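Local coordinates for protein possible metal-dependent hydrolase (Veillonella parvula, PDB 3RPC) that probably catalyses a metal-dependent hydrolysis on a two-zinc centre of the metallo-beta-lactamase type, its natural substrate being unknown, at residues A[16-27]-A[60-70]; A[72-83]-A[99-108]. All blocks are in the same frame, centred on the assembly; numbering follows the deposited sequence.

Contact 1 (A[16-27]-A[60-70]); sequences KLTIKNTTFLID and DLLSNVTAVVV
Lys-16 reaches from strand 16-19 to the C-terminal turn of helix 58-62, its alkyl part packing on Val-65 while its ammonium bonds to a backbone carbonyl of that turn. CB starts toward segment 60-70, and a bend at chi3 (68°) turns the outer chain onto the helix end. CD passes the carbonyl of Leu-61; CE lies 4.1 Å from CG2 of Val-65; NZ donates to Leu-61 O at 2.9 Å, arriving well above the carbonyl plane rather than on a lone pair. Nearby, Leu-25 sets its CB 3.8 Å from Val-65 CG1 and its two methyls against CD2 of Leu-61, crossing that side chain at about a right angle. Thr-66 OG1 accepts from Thr-23 N at 2.8 Å in an almost straight bond (169°), while Thr-66 N donates to Thr-23 O, so the two residues hold each other by two bonds. Farther along, the pairing is parallel, Leu-25 N to Ala-67 O and Val-69 N to Leu-25 O. Phe-24, Ile-26, Ala-67 and Val-69 share one sheet face, where Phe-24 meets Phe-155 and strands 117-120 and 123-128; strands 14-19 and 92-94 flank the pair within the mixed sheet.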
loop_
_atom_site.group_PDB
_atom_site.type_symbol
_atom_site.label_atom_id
_atom_site.label_comp_id
_atom_site.label_asym_id
_atom_site.label_seq_id
_atom_site.Cartn_x
_atom_site.Cartn_y
_atom_site.Cartn_z
ATOM N N LYS A 16 -11.941 4.544 -22.096
ATOM C CA LYS A 16 -10.811 4.560 -23.016
ATOM C C LYS A 16 -10.065 5.875 -22.836
ATOM O O LYS A 16 -10.629 6.956 -23.050
ATOM C CB LYS A 16 -11.280 4.389 -24.470
ATOM C CG LYS A 16 -11.918 3.024 -24.750
ATOM C CD LYS A 16 -12.683 2.997 -26.088
ATOM C CE LYS A 16 -11.758 3.112 -27.277
ATOM N NZ LYS A 16 -12.556 2.978 -28.537
ATOM N N LEU A 17 -8.809 5.773 -22.406
ATOM C CA LEU A 17 -7.971 6.931 -22.161
ATOM C C LEU A 17 -6.980 7.057 -23.295
ATOM O O LEU A 17 -6.147 6.174 -23.503
ATOM C CB LEU A 17 -7.221 6.775 -20.834
ATOM C CG LEU A 17 -6.221 7.877 -20.477
ATOM C CD1 LEU A 17 -6.949 9.207 -20.284
ATOM C CD2 LEU A 17 -5.430 7.518 -19.217
ATOM N N THR A 18 -7.071 8.150 -24.040
ATOM C CA THR A 18 -6.148 8.358 -25.153
ATOM C C THR A 18 -5.160 9.425 -24.758
ATOM O O THR A 18 -5.545 10.516 -24.344
ATOM C CB THR A 18 -6.864 8.811 -26.435
ATOM O OG1 THR A 18 -7.815 7.818 -26.843
ATOM C CG2 THR A 18 -5.845 9.024 -27.556
ATOM N N ILE A 19 -3.880 9.100 -24.876
ATOM C CA ILE A 19 -2.818 10.047 -24.587
ATOM C C ILE A 19 -1.880 9.922 -25.766
ATOM O O ILE A 19 -1.364 8.838 -26.036
ATOM C CB ILE A 19 -2.067 9.695 -23.299
ATOM C CG1 ILE A 19 -3.011 9.712 -22.101
ATOM C CG2 ILE A 19 -0.918 10.668 -23.064
ATOM C CD1 ILE A 19 -2.340 9.235 -20.811
ATOM N N LYS A 20 -1.689 11.022 -26.486
ATOM C CA LYS A 20 -0.925 10.983 -27.727
ATOM C C LYS A 20 -1.572 10.001 -28.706
ATOM O O LYS A 20 -2.770 10.104 -28.976
ATOM C CB LYS A 20 0.541 10.652 -27.442
ATOM C CG LYS A 20 1.356 11.879 -27.007
ATOM C CD LYS A 20 2.458 11.532 -26.020
ATOM C CE LYS A 20 3.460 12.677 -25.857
ATOM N NZ LYS A 20 2.863 14.035 -26.024
ATOM N N ASN A 21 -0.809 9.053 -29.237
ATOM C CA ASN A 21 -1.360 8.067 -30.165
ATOM C C ASN A 21 -1.679 6.734 -29.497
ATOM O O ASN A 21 -1.887 5.728 -30.171
ATOM C CB ASN A 21 -0.411 7.828 -31.343
ATOM C CG ASN A 21 -0.151 9.081 -32.151
ATOM O OD1 ASN A 21 0.995 9.392 -32.478
ATOM N ND2 ASN A 21 -1.212 9.810 -32.477
ATOM N N THR A 22 -1.717 6.725 -28.167
ATOM C CA THR A 22 -1.974 5.489 -27.444
ATOM C C THR A 22 -3.328 5.534 -26.758
ATOM O O THR A 22 -3.614 6.469 -26.010
ATOM C CB THR A 22 -0.885 5.227 -26.389
ATOM O OG1 THR A 22 0.358 4.966 -27.054
ATOM C CG2 THR A 22 -1.252 4.032 -25.519
ATOM N N THR A 23 -4.160 4.529 -27.015
ATOM C CA THR A 23 -5.437 4.435 -26.325
ATOM C C THR A 23 -5.463 3.218 -25.403
ATOM O O THR A 23 -5.305 2.088 -25.853
ATOM C CB THR A 23 -6.604 4.368 -27.317
ATOM O OG1 THR A 23 -6.678 5.600 -28.049
ATOM C CG2 THR A 23 -7.924 4.145 -26.592
ATOM N N PHE A 24 -5.674 3.468 -24.112
ATOM C CA PHE A 24 -5.794 2.426 -23.115
ATOM C C PHE A 24 -7.255 2.109 -22.852
ATOM O O PHE A 24 -8.029 2.998 -22.479
ATOM C CB PHE A 24 -5.179 2.889 -21.785
ATOM C CG PHE A 24 -3.714 3.212 -21.860
ATOM C CD1 PHE A 24 -2.760 2.205 -21.742
ATOM C CD2 PHE A 24 -3.283 4.519 -22.028
ATOM C CE1 PHE A 24 -1.403 2.497 -21.795
ATOM C CE2 PHE A 24 -1.920 4.824 -22.082
ATOM C CZ PHE A 24 -0.983 3.810 -21.960
ATOM N N LEU A 25 -7.627 0.844 -23.021
ATOM C CA LEU A 25 -8.917 0.362 -22.543
ATOM C C LEU A 25 -8.750 -0.006 -21.072
ATOM O O LEU A 25 -7.962 -0.892 -20.726
ATOM C CB LEU A 25 -9.371 -0.850 -23.373
ATOM C CG LEU A 25 -10.657 -1.537 -22.909
ATOM C CD1 LEU A 25 -11.838 -0.592 -23.008
ATOM C CD2 LEU A 25 -10.932 -2.808 -23.729
ATOM N N ILE A 26 -9.487 0.700 -20.222
ATOM C CA ILE A 26 -9.370 0.547 -18.776
ATOM C C ILE A 26 -10.487 -0.331 -18.213
ATOM O O ILE A 26 -11.665 -0.125 -18.519
ATOM C CB ILE A 26 -9.403 1.926 -18.105
ATOM C CG1 ILE A 26 -8.128 2.698 -18.450
ATOM C CG2 ILE A 26 -9.554 1.794 -16.588
ATOM C CD1 ILE A 26 -8.199 4.180 -18.125
ATOM N N ASP A 27 -10.087 -1.323 -17.414
ATOM C CA ASP A 27 -10.996 -2.149 -16.618
ATOM C C ASP A 27 -12.256 -2.576 -17.378
ATOM O O ASP A 27 -13.375 -2.263 -16.963
ATOM C CB ASP A 27 -11.356 -1.417 -15.315
ATOM C CG ASP A 27 -10.187 -1.367 -14.336
ATOM O OD1 ASP A 27 -9.078 -1.792 -14.699
ATOM O OD2 ASP A 27 -10.375 -0.880 -13.200
ATOM N N ASP A 60 -16.858 -0.489 -32.279
ATOM C CA ASP A 60 -16.453 0.875 -31.961
ATOM C C ASP A 60 -15.662 0.905 -30.661
ATOM O O ASP A 60 -14.701 1.658 -30.525
ATOM C CB ASP A 60 -17.664 1.808 -31.889
ATOM C CG ASP A 60 -18.181 2.193 -33.264
ATOM O OD1 ASP A 60 -19.163 2.961 -33.343
ATOM O OD2 ASP A 60 -17.598 1.731 -34.269
ATOM N N LEU A 61 -16.060 0.068 -29.713
ATOM C CA LEU A 61 -15.359 0.012 -28.434
ATOM C C LEU A 61 -13.913 -0.416 -28.646
ATOM O O LEU A 61 -12.989 0.186 -28.099
ATOM C CB LEU A 61 -16.077 -0.946 -27.481
ATOM C CG LEU A 61 -15.580 -1.026 -26.031
ATOM C CD1 LEU A 61 -16.703 -1.503 -25.119
ATOM C CD2 LEU A 61 -14.372 -1.929 -25.913
ATOM N N LEU A 62 -13.703 -1.449 -29.457
ATOM C CA LEU A 62 -12.370 -2.028 -29.571
ATOM C C LEU A 62 -11.478 -1.342 -30.601
ATOM O O LEU A 62 -10.266 -1.534 -30.586
ATOM C CB LEU A 62 -12.470 -3.517 -29.911
ATOM C CG LEU A 62 -13.129 -4.412 -28.863
ATOM C CD1 LEU A 62 -13.301 -5.820 -29.410
ATOM C CD2 LEU A 62 -12.315 -4.416 -27.579
ATOM N N SER A 63 -12.078 -0.539 -31.477
ATOM C CA SER A 63 -11.409 -0.065 -32.696
ATOM C C SER A 63 -9.934 0.342 -32.564
ATOM O O SER A 63 -9.052 -0.305 -33.140
ATOM C CB SER A 63 -12.223 1.049 -33.378
ATOM O OG SER A 63 -12.663 2.028 -32.449
ATOM N N ASN A 64 -9.669 1.416 -31.826
ATOM C CA ASN A 64 -8.318 1.980 -31.751
ATOM C C ASN A 64 -7.582 1.680 -30.451
ATOM O O ASN A 64 -6.678 2.421 -30.053
ATOM C CB ASN A 64 -8.359 3.497 -31.965
ATOM C CG ASN A 64 -8.430 3.881 -33.430
ATOM O OD1 ASN A 64 -7.640 3.403 -34.249
ATOM N ND2 ASN A 64 -9.381 4.746 -33.770
ATOM N N VAL A 65 -7.960 0.592 -29.791
ATOM C CA VAL A 65 -7.302 0.220 -28.537
ATOM C C VAL A 65 -5.869 -0.263 -28.789
ATOM O O VAL A 65 -5.641 -1.136 -29.634
ATOM C CB VAL A 65 -8.124 -0.841 -27.769
ATOM C CG1 VAL A 65 -7.368 -1.338 -26.545
ATOM C CG2 VAL A 65 -9.476 -0.266 -27.359
ATOM N N THR A 66 -4.919 0.327 -28.058
ATOM C CA THR A 66 -3.488 0.035 -28.156
ATOM C C THR A 66 -3.036 -0.906 -27.046
ATOM O O THR A 66 -2.087 -1.677 -27.209
ATOM C CB THR A 66 -2.642 1.318 -27.960
ATOM O OG1 THR A 66 -3.251 2.422 -28.636
ATOM C CG2 THR A 66 -1.225 1.109 -28.482
ATOM N N ALA A 67 -3.691 -0.800 -25.893
ATOM C CA ALA A 67 -3.311 -1.597 -24.731
ATOM C C ALA A 67 -4.466 -1.613 -23.757
ATOM O O ALA A 67 -5.388 -0.811 -23.875
ATOM C CB ALA A 67 -2.061 -1.030 -24.066
ATOM N N VAL A 68 -4.421 -2.549 -22.820
ATOM C CA VAL A 68 -5.459 -2.656 -21.807
ATOM C C VAL A 68 -4.812 -2.487 -20.435
ATOM O O VAL A 68 -3.695 -2.945 -20.205
ATOM C CB VAL A 68 -6.156 -4.027 -21.887
ATOM C CG1 VAL A 68 -7.331 -4.089 -20.940
ATOM C CG2 VAL A 68 -6.636 -4.301 -23.307
ATOM N N VAL A 69 -5.510 -1.796 -19.540
ATOM C CA VAL A 69 -5.062 -1.652 -18.155
ATOM C C VAL A 69 -6.131 -2.283 -17.284
ATOM O O VAL A 69 -7.294 -1.908 -17.365
ATOM C CB VAL A 69 -4.900 -0.171 -17.757
ATOM C CG1 VAL A 69 -4.629 -0.037 -16.250
ATOM C CG2 VAL A 69 -3.782 0.466 -18.565
ATOM N N VAL A 70 -5.732 -3.257 -16.474
ATOM C CA VAL A 70 -6.654 -3.979 -15.611
ATOM C C VAL A 70 -6.196 -3.765 -14.173
ATOM O O VAL A 70 -5.188 -4.333 -13.741
ATOM C CB VAL A 70 -6.658 -5.482 -15.965
ATOM C CG1 VAL A 70 -7.672 -6.237 -15.124
ATOM C CG2 VAL A 70 -6.963 -5.670 -17.455
HETATM O O HOH W 1 -5.324 5.594 -30.299
#

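Contact 2 (A[72-83]-A[99-108]); sequences HTHLDHWDDTAI and DKELITSQGF. With ZN (zinc ion), chain E; ZN (zinc ion), chain F.
Asp-99 OD1 is gripped by two waters, one donating to it at 2.6 Å and the other at 3.1 Å, and both lead across to Thr-73. The nearer water also lies 2.7 Å from Thr-73 OG1, and the farther one accepts from Thr-73 N. Carboxylate and hydroxyl are thus joined through solvent, with Thr-73 CG2 lying against the carboxylate carbon; the other oxygen, OD2, has its strongest partner in Gln-95. Thr-73 belongs to the HxHxDH signature of the metallo-beta-lactamase fold, which this loop carries as His-72, His-74, Asp-76 and His-77. His-72 NE2 and His-74 ND1 hold one zinc ion, completed by His-132 and Asp-168; Asp-76 OD2 and His-77 NE2 hold the other, with Asp-168 and His-226. A water bridges the metals, 2.0 Å from the first zinc, and donates to Asp-76 OD1; such a bridging solvent is the likely nucleophile in relatives. Past the signature, Trp-78 turns its indole to helix 99-105, CG lying opposite the backbone N (chi1 -177°). Its NE1 donates to Gln-106 OE1 at 2.9 Å, on a lone pair and within the ring plane, while Ile-103 CD1 sits over one face in a CH-pi contact with the five-membered ring. The benzo edge points to the face of Phe-108 in an offset edge-to-face pair, planes at 60°. The Ile-83 side chain crosses that of Gln-106 at about a right angle, CD1 lying 3.5 Å from NE2, and Phe-108 CZ abuts the Ile-83 carbonyl oxygen.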
loop_
_atom_site.group_PDB
_atom_site.type_symbol
_atom_site.label_atom_id
_atom_site.label_comp_id
_atom_site.label_asym_id
_atom_site.label_seq_id
_atom_site.Cartn_x
_atom_site.Cartn_y
_atom_site.Cartn_z
ATOM N N HIS A 72 -7.550 -4.598 -11.369
ATOM C CA HIS A 72 -7.782 -5.809 -10.583
ATOM C C HIS A 72 -8.808 -6.647 -11.320
ATOM O O HIS A 72 -9.435 -6.162 -12.261
ATOM C CB HIS A 72 -8.203 -5.514 -9.124
ATOM C CG HIS A 72 -9.526 -4.814 -8.967
ATOM N ND1 HIS A 72 -9.838 -3.630 -9.604
ATOM C CD2 HIS A 72 -10.594 -5.106 -8.182
ATOM C CE1 HIS A 72 -11.038 -3.225 -9.220
ATOM N NE2 HIS A 72 -11.525 -4.110 -8.371
ATOM N N THR A 73 -8.989 -7.892 -10.898
ATOM C CA THR A 73 -9.799 -8.814 -11.689
ATOM C C THR A 73 -11.165 -9.125 -11.086
ATOM O O THR A 73 -11.750 -10.169 -11.365
ATOM C CB THR A 73 -9.036 -10.103 -12.023
ATOM O OG1 THR A 73 -8.603 -10.735 -10.813
ATOM C CG2 THR A 73 -7.834 -9.779 -12.896
ATOM N N HIS A 74 -11.686 -8.213 -10.271
ATOM C CA HIS A 74 -13.094 -8.287 -9.910
ATOM C C HIS A 74 -13.935 -8.266 -11.193
ATOM O O HIS A 74 -13.573 -7.613 -12.173
ATOM C CB HIS A 74 -13.495 -7.118 -9.009
ATOM C CG HIS A 74 -13.173 -7.337 -7.564
ATOM N ND1 HIS A 74 -13.299 -6.344 -6.617
ATOM C CD2 HIS A 74 -12.746 -8.438 -6.903
ATOM C CE1 HIS A 74 -12.954 -6.822 -5.434
ATOM N NE2 HIS A 74 -12.616 -8.091 -5.579
ATOM N N LEU A 75 -15.065 -8.965 -11.155
ATOM C CA LEU A 75 -15.959 -9.101 -12.309
ATOM C C LEU A 75 -16.269 -7.778 -12.995
ATOM O O LEU A 75 -16.306 -7.708 -14.233
ATOM C CB LEU A 75 -17.262 -9.785 -11.886
ATOM C CG LEU A 75 -18.330 -9.989 -12.962
ATOM C CD1 LEU A 75 -17.787 -10.897 -14.041
ATOM C CD2 LEU A 75 -19.594 -10.576 -12.357
ATOM N N ASP A 76 -16.526 -6.738 -12.206
ATOM C CA ASP A 76 -16.947 -5.458 -12.763
ATOM C C ASP A 76 -15.788 -4.631 -13.317
ATOM O O ASP A 76 -15.972 -3.461 -13.660
ATOM C CB ASP A 76 -17.786 -4.652 -11.758
ATOM C CG ASP A 76 -17.023 -4.322 -10.492
ATOM O OD1 ASP A 76 -16.447 -5.253 -9.895
ATOM O OD2 ASP A 76 -17.026 -3.129 -10.088
ATOM N N HIS A 77 -14.609 -5.254 -13.413
ATOM C CA HIS A 77 -13.433 -4.648 -14.041
ATOM C C HIS A 77 -12.770 -5.547 -15.088
ATOM O O HIS A 77 -11.872 -5.109 -15.796
ATOM C CB HIS A 77 -12.415 -4.259 -12.964
ATOM C CG HIS A 77 -12.956 -3.263 -11.996
ATOM N ND1 HIS A 77 -12.606 -1.932 -12.024
ATOM C CD2 HIS A 77 -13.873 -3.395 -11.012
ATOM C CE1 HIS A 77 -13.277 -1.287 -11.087
ATOM N NE2 HIS A 77 -14.049 -2.153 -10.458
ATOM N N TRP A 78 -13.212 -6.799 -15.169
ATOM C CA TRP A 78 -12.585 -7.788 -16.042
ATOM C C TRP A 78 -13.518 -8.984 -16.116
ATOM O O TRP A 78 -13.674 -9.722 -15.139
ATOM C CB TRP A 78 -11.218 -8.223 -15.489
ATOM C CG TRP A 78 -10.476 -9.200 -16.364
ATOM C CD1 TRP A 78 -10.218 -10.515 -16.095
ATOM C CD2 TRP A 78 -9.898 -8.929 -17.641
ATOM N NE1 TRP A 78 -9.514 -11.081 -17.136
ATOM C CE2 TRP A 78 -9.308 -10.126 -18.099
ATOM C CE3 TRP A 78 -9.832 -7.789 -18.448
ATOM C CZ2 TRP A 78 -8.652 -10.211 -19.331
ATOM C CZ3 TRP A 78 -9.187 -7.874 -19.669
ATOM C CH2 TRP A 78 -8.604 -9.080 -20.099
ATOM N N ASP A 79 -14.177 -9.166 -17.254
ATOM C CA ASP A 79 -15.189 -10.219 -17.324
ATOM C C ASP A 79 -15.006 -11.140 -18.526
ATOM O O ASP A 79 -14.151 -10.891 -19.385
ATOM C CB ASP A 79 -16.618 -9.640 -17.263
ATOM C CG ASP A 79 -17.038 -8.936 -18.543
ATOM O OD1 ASP A 79 -16.166 -8.446 -19.300
ATOM O OD2 ASP A 79 -18.269 -8.855 -18.769
ATOM N N ASP A 80 -15.798 -12.208 -18.562
ATOM C CA ASP A 80 -15.723 -13.176 -19.654
ATOM C C ASP A 80 -15.907 -12.524 -21.017
ATOM O O ASP A 80 -15.214 -12.870 -21.971
ATOM C CB ASP A 80 -16.751 -14.289 -19.456
ATOM C CG ASP A 80 -16.296 -15.332 -18.454
ATOM O OD1 ASP A 80 -15.087 -15.358 -18.133
ATOM O OD2 ASP A 80 -17.143 -16.133 -17.998
ATOM N N THR A 81 -16.822 -11.568 -21.105
ATOM C CA THR A 81 -17.047 -10.895 -22.378
ATOM C C THR A 81 -15.774 -10.198 -22.837
ATOM O O THR A 81 -15.392 -10.291 -24.002
ATOM C CB THR A 81 -18.195 -9.894 -22.300
ATOM O OG1 THR A 81 -19.388 -10.577 -21.889
ATOM C CG2 THR A 81 -18.412 -9.234 -23.655
ATOM N N ALA A 82 -15.105 -9.513 -21.914
ATOM C CA ALA A 82 -13.833 -8.881 -22.238
ATOM C C ALA A 82 -12.799 -9.915 -22.662
ATOM O O ALA A 82 -12.112 -9.740 -23.661
ATOM C CB ALA A 82 -13.325 -8.079 -21.047
ATOM N N ILE A 83 -12.681 -10.988 -21.887
ATOM C CA ILE A 83 -11.704 -12.036 -22.189
ATOM C C ILE A 83 -11.882 -12.560 -23.611
ATOM O O ILE A 83 -10.902 -12.801 -24.326
ATOM C CB ILE A 83 -11.805 -13.191 -21.179
ATOM C CG1 ILE A 83 -11.273 -12.742 -19.813
ATOM C CG2 ILE A 83 -11.026 -14.417 -21.673
ATOM C CD1 ILE A 83 -11.871 -13.512 -18.656
ATOM N N ASP A 99 -2.580 -11.740 -10.867
ATOM C CA ASP A 99 -3.418 -11.264 -11.958
ATOM C C ASP A 99 -2.775 -11.600 -13.303
ATOM O O ASP A 99 -3.478 -11.948 -14.249
ATOM C CB ASP A 99 -3.702 -9.761 -11.832
ATOM C CG ASP A 99 -4.699 -9.438 -10.718
ATOM O OD1 ASP A 99 -5.079 -10.348 -9.943
ATOM O OD2 ASP A 99 -5.082 -8.258 -10.599
ATOM N N LYS A 100 -1.452 -11.496 -13.397
ATOM C CA LYS A 100 -0.774 -11.881 -14.634
ATOM C C LYS A 100 -1.023 -13.353 -14.926
ATOM O O LYS A 100 -1.332 -13.726 -16.058
ATOM C CB LYS A 100 0.735 -11.594 -14.594
ATOM C CG LYS A 100 1.467 -12.194 -15.800
ATOM C CD LYS A 100 2.816 -11.558 -16.028
ATOM C CE LYS A 100 3.526 -12.231 -17.210
ATOM N NZ LYS A 100 4.761 -11.503 -17.602
ATOM N N GLU A 101 -0.905 -14.195 -13.909
ATOM C CA GLU A 101 -1.093 -15.629 -14.124
ATOM C C GLU A 101 -2.510 -15.922 -14.576
ATOM O O GLU A 101 -2.734 -16.734 -15.487
ATOM C CB GLU A 101 -0.756 -16.420 -12.865
ATOM C CG GLU A 101 0.741 -16.469 -12.573
ATOM C CD GLU A 101 1.056 -17.141 -11.252
ATOM O OE1 GLU A 101 0.106 -17.517 -10.533
ATOM O OE2 GLU A 101 2.254 -17.289 -10.934
ATOM N N LEU A 102 -3.475 -15.245 -13.965
ATOM C CA LEU A 102 -4.860 -15.454 -14.350
ATOM C C LEU A 102 -5.082 -15.076 -15.810
ATOM O O LEU A 102 -5.621 -15.855 -16.601
ATOM C CB LEU A 102 -5.789 -14.631 -13.460
ATOM C CG LEU A 102 -7.273 -14.773 -13.808
ATOM C CD1 LEU A 102 -7.742 -16.215 -13.622
ATOM C CD2 LEU A 102 -8.120 -13.814 -12.981
ATOM N N ILE A 103 -4.664 -13.868 -16.167
ATOM C CA ILE A 103 -4.941 -13.347 -17.502
ATOM C C ILE A 103 -4.146 -14.083 -18.593
ATOM O O ILE A 103 -4.657 -14.314 -19.690
ATOM C CB ILE A 103 -4.784 -11.804 -17.538
ATOM C CG1 ILE A 103 -5.892 -11.178 -16.679
ATOM C CG2 ILE A 103 -4.842 -11.283 -18.973
ATOM C CD1 ILE A 103 -5.810 -9.662 -16.532
ATOM N N THR A 104 -2.914 -14.470 -18.279
ATOM C CA THR A 104 -2.138 -15.345 -19.154
ATOM C C THR A 104 -2.873 -16.662 -19.394
ATOM O O THR A 104 -2.900 -17.171 -20.519
ATOM C CB THR A 104 -0.768 -15.680 -18.547
ATOM O OG1 THR A 104 0.011 -14.483 -18.416
ATOM C CG2 THR A 104 -0.023 -16.671 -19.451
ATOM N N SER A 105 -3.459 -17.224 -18.338
ATOM C CA SER A 105 -4.163 -18.501 -18.476
ATOM C C SER A 105 -5.400 -18.339 -19.358
ATOM O O SER A 105 -5.958 -19.319 -19.855
ATOM C CB SER A 105 -4.562 -19.081 -17.117
ATOM O OG SER A 105 -5.680 -18.400 -16.551
ATOM N N GLN A 106 -5.826 -17.090 -19.535
ATOM C CA GLN A 106 -6.996 -16.776 -20.342
ATOM C C GLN A 106 -6.626 -16.494 -21.801
ATOM O O GLN A 106 -7.477 -16.114 -22.605
ATOM C CB GLN A 106 -7.784 -15.620 -19.701
ATOM C CG GLN A 106 -8.405 -16.018 -18.355
ATOM C CD GLN A 106 -8.884 -14.845 -17.510
ATOM O OE1 GLN A 106 -8.524 -13.691 -17.746
ATOM N NE2 GLN A 106 -9.708 -15.144 -16.512
ATOM N N GLY A 107 -5.355 -16.695 -22.143
ATOM C CA GLY A 107 -4.936 -16.658 -23.535
ATOM C C GLY A 107 -4.165 -15.422 -23.953
ATOM O O GLY A 107 -3.719 -15.321 -25.089
ATOM N N PHE A 108 -4.006 -14.468 -23.043
ATOM C CA PHE A 108 -3.289 -13.236 -23.367
ATOM C C PHE A 108 -1.775 -13.438 -23.308
ATOM O O PHE A 108 -1.242 -13.928 -22.318
ATOM C CB PHE A 108 -3.793 -12.089 -22.470
ATOM C CG PHE A 108 -5.227 -11.732 -22.748
ATOM C CD1 PHE A 108 -5.544 -10.791 -23.718
ATOM C CD2 PHE A 108 -6.268 -12.385 -22.094
ATOM C CE1 PHE A 108 -6.865 -10.491 -24.012
ATOM C CE2 PHE A 108 -7.593 -12.090 -22.392
ATOM C CZ PHE A 108 -7.890 -11.141 -23.347
HETATM ZN ZN ZN E . -13.352 -4.057 -7.067
HETATM ZN ZN ZN F . -15.397 -2.002 -8.715
HETATM O O HOH W 2 -7.356 -8.786 -8.602
HETATM O O HOH W 3 -6.644 -12.434 -10.199
HETATM O O HOH W 4 -15.136 -4.167 -7.972
HETATM O O HOH W 5 -16.773 -1.908 -6.555
#

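In the fold
The two contacts follow one another along the chain, their centres about 16 Å apart, and illustrate how a metal-binding loop can follow directly on a sheet strand and stay in touch with its neighbour. Strand 67-69 of contact 1 runs out into the zinc-binding loop of contact 2. The most direct tie is polar: Asp-27 OD2 and His-77 ND1 are 2.7 Å apart, a probable hydrogen bond that would orient the imidazole whose NE2 binds zinc, making Asp-27 a second-shell residue; OD2 is also hydrogen-bonded to Thr-71 OG1. The side chain of Asp-27 is about 7 Å from a bound zinc ion. Apolar contacts lie alongside: Val-70 CG2 is 3.7 Å from Trp-78 CE3, and Val-70 CG1 is 4.1 Å from Ile-103 CD1.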